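Side-chain contacts in 6-pyruvoyl tetrahydropterin synthase (Plasmodium falciparum, PDB 1Y13), which belongs to the 6-pyruvoyl tetrahydropterin synthase family of zinc-containing, oligomeric proteins and holds biopterin in pockets built with residues of neighbouring subunits: residues 57-62 with 67-72; 76-81 with 148-153. All blocks are in the same frame, centred on the assembly; numbering follows the deposited sequence.

Contact 1 (57-62 with 67-72); sequences LKVRGY and GYVIDF. With BIO (biopterin), chain G.
Val59 and Gly61, near the end of strand 49-62, pack against Val69 and Ile70 in the loop that leads to helix 72-86, a strand-to-helix connection of the T-fold (tunnelling fold). CG2 of Val59 touches CG2 of Ile70 at 3.8 Å, the two side chains crossing at about a right angle, and lies 4.0 Å from CG1 of Val69. Val69 turns CG1 opposite its own amide nitrogen (chi1 168°), which sets this methyl against Gly61 N, where the absence of a side chain permits a close approach. The backbones meet through a C-H...O contact, Val69 CA to Tyr62 O at 3.3 Å (173° at H), and through a water that bridges Tyr62 N and Val69 O.

On the far side of the loop Tyr68 lies along biopterin. Its CB is 3.8 Å from N2 of the pterin; CD1 sits over C2 at 3.3 Å, CE1 over C4 at 3.4 Å, CZ close to C8A, and OH reaches the region of N8 and C7. The Phe72 ring covers the pterin's other face, so two flat aromatic residues sandwich a flat ligand. Glu136 of the second subunit bonds both Val69 N and biopterin, fixing the loop and the ligand together. Two backbone groups read the pterin edge: biopterin N2 donates to Ile70 O at 2.7 Å, while N1 accepts from Phe72 N at 3.0 Å in a nearly straight bond, 167° at the hydrogen.

Contact 2 (76-81 with 148-153); sequences KEKVKK and EEMDVS
Helix 72-86 and the C-terminal end of helix 135-150 lie side by side here, joined by an apolar patch near the sheet and an ion pair toward solvent. Lys78 and selenomethionine Met150 make the deeper part: CG of Lys78 meets CG of Met150 at 3.7 Å, methylene against methylene. Met150 suits this buried place because its long, flexible chain can also reach Leu75 of the facing helix. Beyond CG, Lys78 bends (chi2 -49°), which takes its outer carbons across Glu149 at a slant and carries the amine outward; CD is 3.9 Å from Glu149 CB, and CE is 3.7 Å from Glu149 O. A lysine serves well at such a border, its hydrocarbon part packing while its charge stays near the surface.

Both helices rest on the antiparallel sheet of the T-fold, where Val79 packs on Val55 and Leu57 of strand 49-62 and Met150 reaches Leu57, while Lys81 and Glu149 join the helices farther out. The chain of Glu149 is also bent (chi2 -62°), bringing its carboxylate across to Lys81, whose extended chain comes at about a right angle. Lys81 NZ donates to Glu149 OE1 at 3.0 Å in a salt bridge, meeting the oxygen on its syn side but 28° out of the carboxylate plane. CE of the same lysine, 3.3 Å from OE2, stands farther above the carboxylate plane than NZ does. Lys78 NZ, 4.2 Å from Glu149 OE1, probably adds a longer-range attraction. Just past Met150, Asp151 takes a positive phi as helix 135-150 ends, and it N-caps helix 152-157 by accepting the backbone N-H of Leu154 at its OD2.

The two contacts follow one another along the chain, their centres 13 Å apart, and helix 72-86 connects them: Asp71, in the biopterin-binding loop of contact 1, is its N-cap, and Lys78 and Lys81 of contact 2 lie on its later turns. Leu57 joins the two physically, its CD2 packing 3.8 Å from Val79 CG2 and 4.2 Å from Met150 SE. Leu75, on the intervening turn, touches Val59, Ile70 and Met150, making one continuous apolar layer between strand and helices. Residues 67-72 of contact 1 form one wall of the pocket, which the second subunit completes, whereas contact 2 is farther off, the Met150 side chain being about 12 Å from a bound biopterin.

Contact 1 (57-62 with 67-72)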
ATOM      1  N   LEU A  57      10.594  -7.610  10.637  1.00 56.47           N
ATOM      2  CA  LEU A  57      10.989  -8.653  11.572  1.00 56.28           C
ATOM      3  C   LEU A  57       9.791  -9.460  12.062  1.00 57.79           C
ATOM      4  O   LEU A  57       8.783  -8.898  12.477  1.00 56.20           O
ATOM      5  CB  LEU A  57      11.668  -8.039  12.796  1.00 54.62           C
ATOM      6  CG  LEU A  57      12.071  -8.957  13.965  1.00 57.50           C
ATOM      7  CD1 LEU A  57      13.063 -10.027  13.518  1.00 51.63           C
ATOM      8  CD2 LEU A  57      12.686  -8.130  15.107  1.00 54.46           C
ATOM      9  N   LYS A  58       9.932 -10.779  12.038  1.00 55.52           N
ATOM     10  CA  LYS A  58       8.911 -11.666  12.546  1.00 57.32           C
ATOM     11  C   LYS A  58       9.550 -12.707  13.476  1.00 57.89           C
ATOM     12  O   LYS A  58      10.637 -13.216  13.190  1.00 55.90           O
ATOM     13  CB  LYS A  58       8.207 -12.323  11.373  1.00 58.81           C
ATOM     14  CG  LYS A  58       7.250 -13.410  11.733  1.00 60.88           C
ATOM     15  CD  LYS A  58       6.485 -13.819  10.512  1.00 60.82           C
ATOM     16  CE  LYS A  58       7.198 -14.933   9.785  1.00 66.05           C
ATOM     17  NZ  LYS A  58       6.267 -15.513   8.780  1.00 71.32           N
ATOM     18  N   VAL A  59       8.901 -12.968  14.610  1.00 56.30           N
ATOM     19  CA  VAL A  59       9.357 -13.988  15.555  1.00 58.09           C
ATOM     20  C   VAL A  59       8.225 -14.962  15.877  1.00 58.12           C
ATOM     21  O   VAL A  59       7.069 -14.579  15.972  1.00 55.52           O
ATOM     22  CB  VAL A  59      10.060 -13.414  16.869  1.00 59.16           C
ATOM     23  CG1 VAL A  59      10.933 -12.180  16.549  1.00 58.12           C
ATOM     24  CG2 VAL A  59       9.065 -13.043  17.933  1.00 56.99           C
ATOM     25  N   ARG A  60       8.578 -16.232  16.016  1.00 54.84           N
ATOM     26  CA  ARG A  60       7.605 -17.260  16.347  1.00 56.67           C
ATOM     27  C   ARG A  60       7.881 -17.752  17.757  1.00 56.53           C
ATOM     28  O   ARG A  60       9.016 -18.110  18.097  1.00 55.34           O
ATOM     29  CB  ARG A  60       7.698 -18.393  15.346  1.00 50.72           C
ATOM     30  CG  ARG A  60       6.624 -19.435  15.477  1.00 56.87           C
ATOM     31  CD  ARG A  60       6.897 -20.566  14.498  1.00 58.64           C
ATOM     32  NE  ARG A  60       6.989 -20.039  13.137  1.00 65.94           N
ATOM     33  CZ  ARG A  60       7.664 -20.600  12.138  1.00 65.93           C
ATOM     34  NH1 ARG A  60       8.326 -21.747  12.310  1.00 63.68           N
ATOM     35  NH2 ARG A  60       7.668 -20.005  10.954  1.00 64.82           N
ATOM     36  N   GLY A  61       6.840 -17.739  18.576  1.00 56.15           N
ATOM     37  CA  GLY A  61       6.929 -18.139  19.966  1.00 57.35           C
ATOM     38  C   GLY A  61       5.590 -18.671  20.431  1.00 57.07           C
ATOM     39  O   GLY A  61       4.943 -19.415  19.710  1.00 56.51           O
ATOM     40  N   TYR A  62       5.204 -18.284  21.644  1.00 55.95           N
ATOM     41  CA  TYR A  62       3.966 -18.703  22.288  1.00 57.76           C
ATOM     42  C   TYR A  62       3.396 -17.522  23.019  1.00 57.26           C
ATOM     43  O   TYR A  62       4.139 -16.642  23.451  1.00 57.80           O
ATOM     44  CB  TYR A  62       4.222 -19.852  23.292  1.00 53.66           C
ATOM     45  CG  TYR A  62       4.774 -21.074  22.609  1.00 56.06           C
ATOM     46  CD1 TYR A  62       3.922 -22.027  22.069  1.00 57.15           C
ATOM     47  CD2 TYR A  62       6.157 -21.245  22.440  1.00 55.61           C
ATOM     48  CE1 TYR A  62       4.422 -23.136  21.406  1.00 55.29           C
ATOM     49  CE2 TYR A  62       6.664 -22.352  21.770  1.00 57.76           C
ATOM     50  CZ  TYR A  62       5.782 -23.292  21.261  1.00 53.94           C
ATOM     51  OH  TYR A  62       6.249 -24.391  20.596  1.00 57.36           O
ATOM     52  N   GLY A  67       0.442 -12.073  27.981  1.00 56.41           N
ATOM     53  CA  GLY A  67      -0.454 -11.967  26.828  1.00 56.48           C
ATOM     54  C   GLY A  67       0.216 -11.784  25.472  1.00 56.62           C
ATOM     55  O   GLY A  67      -0.459 -11.688  24.458  1.00 55.88           O
ATOM     56  N   TYR A  68       1.544 -11.756  25.466  1.00 56.17           N
ATOM     57  CA  TYR A  68       2.341 -11.511  24.273  1.00 55.92           C
ATOM     58  C   TYR A  68       3.193 -12.705  23.852  1.00 56.72           C
ATOM     59  O   TYR A  68       3.616 -13.495  24.698  1.00 55.26           O
ATOM     60  CB  TYR A  68       3.341 -10.383  24.532  1.00 49.80           C
ATOM     61  CG  TYR A  68       2.793  -9.048  24.956  1.00 49.75           C
ATOM     62  CD1 TYR A  68       1.508  -8.631  24.591  1.00 43.99           C
ATOM     63  CD2 TYR A  68       3.578  -8.181  25.708  1.00 43.83           C
ATOM     64  CE1 TYR A  68       1.034  -7.378  24.976  1.00 48.58           C
ATOM     65  CE2 TYR A  68       3.112  -6.925  26.089  1.00 48.63           C
ATOM     66  CZ  TYR A  68       1.841  -6.530  25.728  1.00 48.32           C
ATOM     67  OH  TYR A  68       1.382  -5.283  26.112  1.00 51.49           O
ATOM     68  N   VAL A  69       3.492 -12.803  22.555  1.00 56.17           N
ATOM     69  CA  VAL A  69       4.622 -13.613  22.126  1.00 56.71           C
ATOM     70  C   VAL A  69       5.875 -12.918  22.667  1.00 57.75           C
ATOM     71  O   VAL A  69       6.685 -13.528  23.365  1.00 57.22           O
ATOM     72  CB  VAL A  69       4.703 -13.771  20.592  1.00 54.65           C
ATOM     73  CG1 VAL A  69       6.047 -14.377  20.176  1.00 53.49           C
ATOM     74  CG2 VAL A  69       3.560 -14.627  20.080  1.00 52.94           C
ATOM     75  N   ILE A  70       5.990 -11.632  22.329  1.00 57.11           N
ATOM     76  CA  ILE A  70       6.957 -10.665  22.857  1.00 56.77           C
ATOM     77  C   ILE A  70       6.359  -9.265  22.573  1.00 56.47           C
ATOM     78  O   ILE A  70       5.605  -9.105  21.617  1.00 55.73           O
ATOM     79  CB  ILE A  70       8.407 -10.838  22.246  1.00 53.07           C
ATOM     80  CG1 ILE A  70       9.440  -9.968  22.971  1.00 56.10           C
ATOM     81  CG2 ILE A  70       8.459 -10.569  20.730  1.00 47.49           C
ATOM     82  CD1 ILE A  70      10.875 -10.451  22.825  1.00 58.97           C
ATOM     83  N   ASP A  71       6.662  -8.282  23.421  1.00 56.20           N
ATOM     84  CA  ASP A  71       6.178  -6.904  23.248  1.00 56.86           C
ATOM     85  C   ASP A  71       6.576  -6.332  21.879  1.00 56.59           C
ATOM     86  O   ASP A  71       7.732  -6.399  21.500  1.00 54.83           O
ATOM     87  CB  ASP A  71       6.724  -6.012  24.366  1.00 55.81           C
ATOM     88  CG  ASP A  71       5.870  -4.759  24.607  1.00 54.82           C
ATOM     89  OD1 ASP A  71       5.395  -4.142  23.637  1.00 55.05           O
ATOM     90  OD2 ASP A  71       5.670  -4.382  25.778  1.00 58.75           O
ATOM     91  N   PHE A  72       5.609  -5.800  21.135  1.00 56.60           N
ATOM     92  CA  PHE A  72       5.897  -5.184  19.839  1.00 57.51           C
ATOM     93  C   PHE A  72       6.980  -4.102  20.003  1.00 56.95           C
ATOM     94  O   PHE A  72       7.861  -3.987  19.165  1.00 56.85           O
ATOM     95  CB  PHE A  72       4.661  -4.519  19.229  1.00 54.89           C
ATOM     96  CG  PHE A  72       3.627  -5.477  18.668  1.00 53.73           C
ATOM     97  CD1 PHE A  72       3.971  -6.441  17.734  1.00 50.25           C
ATOM     98  CD2 PHE A  72       2.280  -5.306  18.983  1.00 46.94           C
ATOM     99  CE1 PHE A  72       3.000  -7.274  17.197  1.00 52.19           C
ATOM    100  CE2 PHE A  72       1.299  -6.130  18.445  1.00 50.58           C
ATOM    101  CZ  PHE A  72       1.655  -7.127  17.566  1.00 46.43           C
TER
HETATM  102  N1  BIO G 175       2.774  -6.288  22.020  1.00 55.02           N
HETATM  103  N2  BIO G 175       2.978  -8.447  21.227  1.00 53.54           N
HETATM  104  C2  BIO G 175       2.174  -7.406  21.570  1.00 56.14           C
HETATM  105  N3  BIO G 175       0.821  -7.484  21.466  1.00 53.66           N
HETATM  106  C4  BIO G 175       0.008  -6.462  21.825  1.00 52.48           C
HETATM  107  O4  BIO G 175      -1.226  -6.534  21.735  1.00 55.69           O
HETATM  108  C4A BIO G 175       0.598  -5.196  22.300  1.00 55.45           C
HETATM  109  C8A BIO G 175       2.050  -5.191  22.372  1.00 55.82           C
HETATM  110  N8  BIO G 175       2.637  -4.076  22.803  1.00 62.63           N
HETATM  111  C7  BIO G 175       1.929  -3.006  23.168  1.00 60.76           C
HETATM  112  C6  BIO G 175       0.568  -2.963  23.090  1.00 57.61           C
HETATM  113  N5  BIO G 175      -0.098  -4.091  22.667  1.00 62.09           N
HETATM  114  C9  BIO G 175      -0.122  -1.695  23.561  1.00 66.43           C
HETATM  115  O9  BIO G 175      -1.530  -1.871  23.857  1.00 61.11           O
HETATM  116  C10 BIO G 175      -0.117  -0.430  22.676  1.00 77.65           C
HETATM  117  O10 BIO G 175      -0.796  -0.619  21.398  1.00 63.40           O
HETATM  118  C11 BIO G 175       1.252   0.275  22.687  1.00 77.71           C
HETATM  119  O   HOH W   1       7.109 -16.390  22.990  1.00 48.37           O

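Contact 2 (76-81 with 148-153)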
ATOM      1  N   LYS A  76      10.374  -3.275  17.701  1.00 56.28           N
ATOM      2  CA  LYS A  76      10.512  -2.010  16.977  1.00 57.47           C
ATOM      3  C   LYS A  76      11.790  -1.281  17.357  1.00 58.55           C
ATOM      4  O   LYS A  76      12.512  -0.785  16.483  1.00 56.72           O
ATOM      5  CB  LYS A  76       9.322  -1.091  17.211  1.00 59.43           C
ATOM      6  CG  LYS A  76       8.059  -1.573  16.527  1.00 68.20           C
ATOM      7  CD  LYS A  76       6.900  -0.635  16.866  1.00 76.09           C
ATOM      8  CE  LYS A  76       5.722  -0.853  15.931  1.00 72.69           C
ATOM      9  NZ  LYS A  76       5.881  -0.196  14.595  1.00 69.48           N
ATOM     10  N   GLU A  77      12.064  -1.242  18.662  1.00 57.18           N
ATOM     11  CA  GLU A  77      13.238  -0.546  19.200  1.00 58.40           C
ATOM     12  C   GLU A  77      14.517  -1.194  18.666  1.00 58.63           C
ATOM     13  O   GLU A  77      15.454  -0.493  18.290  1.00 58.39           O
ATOM     14  CB  GLU A  77      13.199  -0.530  20.739  1.00 55.51           C
ATOM     15  CG  GLU A  77      14.398   0.097  21.418  1.00 65.34           C
ATOM     16  CD  GLU A  77      14.479  -0.246  22.904  1.00 68.47           C
ATOM     17  N   LYS A  78      14.543  -2.528  18.588  1.00 58.28           N
ATOM     18  CA  LYS A  78      15.749  -3.224  18.108  1.00 57.88           C
ATOM     19  C   LYS A  78      15.968  -3.092  16.597  1.00 58.30           C
ATOM     20  O   LYS A  78      17.107  -2.937  16.138  1.00 59.64           O
ATOM     21  CB  LYS A  78      15.752  -4.686  18.516  1.00 54.61           C
ATOM     22  CG  LYS A  78      15.701  -4.933  20.003  1.00 57.64           C
ATOM     23  CD  LYS A  78      16.709  -4.105  20.759  1.00 60.33           C
ATOM     24  CE  LYS A  78      16.571  -4.335  22.274  1.00 68.59           C
ATOM     25  NZ  LYS A  78      17.667  -3.630  22.999  1.00 71.42           N
ATOM     26  N   VAL A  79      14.891  -3.161  15.820  1.00 58.90           N
ATOM     27  CA  VAL A  79      15.008  -2.950  14.375  1.00 58.11           C
ATOM     28  C   VAL A  79      15.474  -1.524  14.085  1.00 59.26           C
ATOM     29  O   VAL A  79      16.322  -1.336  13.212  1.00 60.02           O
ATOM     30  CB  VAL A  79      13.692  -3.205  13.603  1.00 61.66           C
ATOM     31  CG1 VAL A  79      13.873  -2.839  12.126  1.00 59.31           C
ATOM     32  CG2 VAL A  79      13.228  -4.653  13.766  1.00 56.70           C
ATOM     33  N   LYS A  80      14.923  -0.537  14.794  1.00 57.40           N
ATOM     34  CA  LYS A  80      15.284   0.860  14.541  1.00 58.26           C
ATOM     35  C   LYS A  80      16.764   1.100  14.811  1.00 58.79           C
ATOM     36  O   LYS A  80      17.451   1.805  14.053  1.00 59.54           O
ATOM     37  CB  LYS A  80      14.419   1.817  15.347  1.00 59.12           C
ATOM     38  CG  LYS A  80      13.137   2.189  14.651  1.00 65.96           C
ATOM     39  CE  LYS A  80       9.628   2.820  15.789  1.00 74.65           C
ATOM     40  N   LYS A  81      17.264   0.485  15.865  1.00 57.76           N
ATOM     41  CA  LYS A  81      18.657   0.643  16.253  1.00 56.63           C
ATOM     42  C   LYS A  81      19.600   0.118  15.182  1.00 57.89           C
ATOM     43  O   LYS A  81      20.569   0.781  14.822  1.00 58.79           O
ATOM     44  CB  LYS A  81      18.902  -0.097  17.566  1.00 60.09           C
ATOM     45  CG  LYS A  81      20.281   0.113  18.149  1.00 60.89           C
ATOM     46  CD  LYS A  81      20.375  -0.581  19.495  1.00 62.95           C
ATOM     47  CE  LYS A  81      21.788  -0.493  20.038  1.00 66.46           C
ATOM     48  NZ  LYS A  81      21.883  -1.107  21.390  1.00 67.79           N
ATOM     49  N   GLU A 148      21.611 -10.572  18.371  1.00 60.01           N
ATOM     50  CA  GLU A 148      22.450 -10.077  19.476  1.00 59.24           C
ATOM     51  C   GLU A 148      21.740  -8.973  20.268  1.00 58.43           C
ATOM     52  O   GLU A 148      21.769  -8.982  21.495  1.00 59.25           O
ATOM     53  CB  GLU A 148      23.781  -9.528  18.945  1.00 64.21           C
ATOM     54  CG  GLU A 148      24.797 -10.595  18.531  1.00 70.12           C
ATOM     55  CD  GLU A 148      26.041 -10.013  17.829  1.00 72.78           C
ATOM     56  OE1 GLU A 148      26.126  -8.771  17.636  1.00 74.04           O
ATOM     57  OE2 GLU A 148      26.943 -10.814  17.469  1.00 78.50           O
ATOM     58  N   GLU A 149      21.133  -8.012  19.559  1.00 59.30           N
ATOM     59  CA  GLU A 149      20.411  -6.905  20.224  1.00 59.17           C
ATOM     60  C   GLU A 149      19.328  -7.405  21.160  1.00 58.52           C
ATOM     61  O   GLU A 149      19.225  -6.948  22.308  1.00 58.72           O
ATOM     62  CB  GLU A 149      19.749  -5.950  19.222  1.00 58.88           C
ATOM     63  CG  GLU A 149      20.692  -5.039  18.450  1.00 62.99           C
ATOM     64  CD  GLU A 149      21.472  -4.080  19.343  1.00 72.91           C
ATOM     65  OE1 GLU A 149      21.107  -3.923  20.546  1.00 70.72           O
ATOM     66  OE2 GLU A 149      22.457  -3.487  18.831  1.00 73.66           O
HETATM   67  N   MSE A 150      18.512  -8.329  20.658  1.00 59.13           N
HETATM   68  CA  MSE A 150      17.362  -8.848  21.412  1.00 60.03           C
HETATM   69  C   MSE A 150      17.784  -9.774  22.520  1.00 58.76           C
HETATM   70  O   MSE A 150      16.997 -10.085  23.413  1.00 60.33           O
HETATM   71  CB  MSE A 150      16.395  -9.565  20.489  1.00 58.26           C
HETATM   72  CG  MSE A 150      15.733  -8.616  19.560  1.00 67.53           C
HETATM   73 SE   MSE A 150      14.352  -9.562  18.634  1.00 94.04          SE
HETATM   74  CE  MSE A 150      15.439 -10.592  17.241  1.00 75.87           C
ATOM     75  N   ASP A 151      19.035 -10.216  22.455  1.00 59.43           N
ATOM     76  CA  ASP A 151      19.607 -11.053  23.485  1.00 58.07           C
ATOM     77  C   ASP A 151      19.021 -12.456  23.395  1.00 59.57           C
ATOM     78  O   ASP A 151      17.856 -12.678  23.736  1.00 60.35           O
ATOM     79  CB  ASP A 151      19.342 -10.445  24.874  1.00 57.91           C
ATOM     80  CG  ASP A 151      19.836 -11.332  26.013  1.00 70.90           C
ATOM     81  OD1 ASP A 151      20.955 -11.890  25.905  1.00 78.68           O
ATOM     82  OD2 ASP A 151      19.107 -11.464  27.028  1.00 72.93           O
ATOM     83  N   VAL A 152      19.856 -13.415  22.997  1.00 60.70           N
ATOM     84  CA  VAL A 152      19.411 -14.800  22.808  1.00 58.78           C
ATOM     85  C   VAL A 152      18.767 -15.456  24.047  1.00 58.49           C
ATOM     86  O   VAL A 152      17.905 -16.332  23.900  1.00 60.50           O
ATOM     87  CB  VAL A 152      20.556 -15.676  22.235  1.00 65.43           C
ATOM     88  CG1 VAL A 152      21.681 -15.872  23.279  1.00 59.93           C
ATOM     89  CG2 VAL A 152      20.012 -17.023  21.725  1.00 64.35           C
ATOM     90  N   SER A 153      19.166 -15.052  25.254  1.00 58.89           N
ATOM     91  CA  SER A 153      18.630 -15.663  26.482  1.00 58.14           C
ATOM     92  C   SER A 153      17.241 -15.132  26.853  1.00 58.41           C
ATOM     93  O   SER A 153      16.438 -15.862  27.450  1.00 59.01           O
ATOM     94  CB  SER A 153      19.603 -15.506  27.662  1.00 65.11           C
ATOM     95  OG  SER A 153      19.621 -14.172  28.148  1.00 70.14           O
TER